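Local coordinates for protein probable enoyl-CoA hydratase/isomerase (Mycobacterium abscessus, PDB 3SWX) that probably catalyses hydration or double-bond isomerisation of enoyl-CoA thioesters, at residues N92-D97 with I118-A123. Residues are numbered along the deposited sequence; the frame is centred on the assembly and turned at random.
Sequences NPWQVD and IELALA. With EDO (1,2-ethanediol), chain D.
In this crotonase-fold subunit, a type I beta turn, N92 to Q95, in the loop between helix 76-81 and strand 105-109 docks against helix 116-123, a worked example of a loop whose own hydrogen bonds hold its shape where it packs on a helix. Its backbone bond, Q95 N to N92 O, is backed by an Asx turn: N92, with CG anti to its backbone N (chi1 -176°), accepts from W94 N at OD1 over 2.9 Å. The amide's other end gives a nearly straight bond from N92 ND2 to D97 OD2 and a second to a bound 1,2-ethanediol, so both ends of the amide are engaged.

W94 carries most of the contact. L120 reaches over one face of the indole, its CD2 lying 3.9 Å from the centroid of the five-membered ring in a CH-pi contact, while L120 CG sits 3.6 Å from W94 CZ2. E119 CB meets the ring at its edge, 3.6 Å from W94 CD1. The indole N-H passes by L120 N, another donor, and is satisfied by L116 O one turn earlier. P93 CB extends the apolar surface to L120 CD2.

No direct hydrogen bond joins the segments; water does instead. Q95 NE2, which also bonds P93 O, donates to a water that in turn donates to A123 O (3.0 Å) at the C-terminal end of the helix, while Q95 OE1 accepts from L101 N. The methyl of A123 rests against the carbonyls of P93 and W94.

Around this buried contact, F33 meets the indole edge-to-face, helix 35-50 packs on P93 and W94, R153 of helix 150-158 binds the carbonyls of W94 and Q95, and E119 OE1 accepts from G148 N and A150 N where that helix begins.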
loop_
_atom_site.group_PDB
_atom_site.type_symbol
_atom_site.label_atom_id
_atom_site.label_comp_id
_atom_site.label_asym_id
_atom_site.label_seq_id
_atom_site.Cartn_x
_atom_site.Cartn_y
_atom_site.Cartn_z
ATOM N N ASN B 92 23.339 8.989 3.566
ATOM C CA ASN B 92 22.368 9.871 2.940
ATOM C C ASN B 92 21.074 9.858 3.780
ATOM O O ASN B 92 20.461 8.813 3.954
ATOM C CB ASN B 92 22.113 9.468 1.471
ATOM C CG ASN B 92 21.190 10.411 0.756
ATOM O OD1 ASN B 92 20.432 11.137 1.376
ATOM N ND2 ASN B 92 21.215 10.377 -0.562
ATOM N N PRO B 93 20.686 11.019 4.337
ATOM C CA PRO B 93 19.488 11.042 5.182
ATOM C C PRO B 93 18.230 10.558 4.463
ATOM O O PRO B 93 17.378 9.972 5.104
ATOM C CB PRO B 93 19.358 12.516 5.589
ATOM C CG PRO B 93 20.768 13.041 5.510
ATOM C CD PRO B 93 21.355 12.329 4.300
ATOM N N TRP B 94 18.155 10.777 3.146
ATOM C CA TRP B 94 17.050 10.276 2.321
ATOM C C TRP B 94 17.177 8.790 1.960
ATOM O O TRP B 94 16.214 8.180 1.458
ATOM C CB TRP B 94 16.876 11.153 1.061
ATOM C CG TRP B 94 16.351 12.491 1.436
ATOM C CD1 TRP B 94 15.061 12.889 1.441
ATOM C CD2 TRP B 94 17.119 13.591 1.938
ATOM N NE1 TRP B 94 14.966 14.196 1.890
ATOM C CE2 TRP B 94 16.225 14.640 2.200
ATOM C CE3 TRP B 94 18.487 13.797 2.171
ATOM C CZ2 TRP B 94 16.651 15.872 2.702
ATOM C CZ3 TRP B 94 18.903 15.030 2.670
ATOM C CH2 TRP B 94 17.991 16.042 2.926
ATOM N N GLN B 95 18.346 8.210 2.222
ATOM C CA GLN B 95 18.536 6.756 2.166
ATOM C C GLN B 95 18.081 6.139 0.823
ATOM O O GLN B 95 17.412 5.102 0.780
ATOM C CB GLN B 95 17.845 6.090 3.352
ATOM C CG GLN B 95 18.326 6.610 4.712
ATOM C CD GLN B 95 17.454 6.158 5.860
ATOM O OE1 GLN B 95 17.327 4.963 6.123
ATOM N NE2 GLN B 95 16.832 7.108 6.543
ATOM N N VAL B 96 18.496 6.782 -0.255
ATOM C CA VAL B 96 18.211 6.357 -1.627
ATOM C C VAL B 96 19.472 6.007 -2.436
ATOM O O VAL B 96 19.409 5.965 -3.657
ATOM C CB VAL B 96 17.452 7.456 -2.398
ATOM C CG1 VAL B 96 16.034 7.564 -1.928
ATOM C CG2 VAL B 96 18.178 8.798 -2.279
ATOM N N ASP B 97 20.606 5.772 -1.774
ATOM C CA ASP B 97 21.831 5.397 -2.471
ATOM C C ASP B 97 22.200 3.947 -2.213
ATOM O O ASP B 97 23.296 3.548 -2.512
ATOM C CB ASP B 97 23.019 6.297 -2.069
ATOM C CG ASP B 97 22.798 7.761 -2.419
ATOM O OD1 ASP B 97 22.130 8.058 -3.436
ATOM O OD2 ASP B 97 23.299 8.621 -1.675
ATOM N N ILE B 118 9.123 16.436 2.691
ATOM C CA ILE B 118 8.164 15.341 2.485
ATOM C C ILE B 118 8.942 14.041 2.371
ATOM O O ILE B 118 8.585 13.025 2.973
ATOM C CB ILE B 118 7.334 15.535 1.201
ATOM C CG1 ILE B 118 6.457 16.799 1.296
ATOM C CG2 ILE B 118 6.434 14.345 0.974
ATOM C CD1 ILE B 118 5.603 17.098 0.041
ATOM N N GLU B 119 10.051 14.113 1.645
ATOM C CA GLU B 119 10.875 12.949 1.364
ATOM C C GLU B 119 11.657 12.475 2.592
ATOM O O GLU B 119 11.886 11.265 2.753
ATOM C CB GLU B 119 11.764 13.239 0.154
ATOM C CG GLU B 119 10.937 13.287 -1.133
ATOM C CD GLU B 119 11.735 13.690 -2.357
ATOM O OE1 GLU B 119 11.681 12.967 -3.371
ATOM O OE2 GLU B 119 12.430 14.731 -2.298
ATOM N N LEU B 120 12.010 13.405 3.482
ATOM C CA LEU B 120 12.608 13.037 4.782
ATOM C C LEU B 120 11.633 12.259 5.625
ATOM O O LEU B 120 11.985 11.242 6.206
ATOM C CB LEU B 120 13.031 14.275 5.571
ATOM C CG LEU B 120 14.439 14.788 5.379
ATOM C CD1 LEU B 120 14.711 15.969 6.345
ATOM C CD2 LEU B 120 15.450 13.632 5.620
ATOM N N ALA B 121 10.399 12.747 5.695
ATOM C CA ALA B 121 9.350 12.060 6.423
ATOM C C ALA B 121 9.073 10.676 5.827
ATOM O O ALA B 121 8.891 9.710 6.563
ATOM C CB ALA B 121 8.056 12.924 6.488
ATOM N N LEU B 122 9.046 10.567 4.503
ATOM C CA LEU B 122 8.864 9.264 3.870
ATOM C C LEU B 122 10.038 8.302 4.104
ATOM O O LEU B 122 9.856 7.085 4.026
ATOM C CB LEU B 122 8.593 9.406 2.356
ATOM C CG LEU B 122 7.226 9.965 1.904
ATOM C CD1 LEU B 122 7.278 10.303 0.396
ATOM C CD2 LEU B 122 6.090 8.992 2.192
ATOM N N ALA B 123 11.234 8.821 4.343
ATOM C CA ALA B 123 12.407 7.975 4.594
ATOM C C ALA B 123 12.416 7.386 6.023
ATOM O O ALA B 123 13.025 6.353 6.250
ATOM C CB ALA B 123 13.695 8.755 4.333
HETATM C C1 EDO D . 19.256 13.533 -2.116
HETATM O O1 EDO D . 20.052 12.442 -2.629
HETATM C C2 EDO D . 20.098 14.785 -1.830
HETATM O O2 EDO D . 21.320 14.830 -2.593
HETATM O O HOH W 1 14.948 5.911 8.459
HETATM O O HOH W 2 14.712 4.812 4.791
#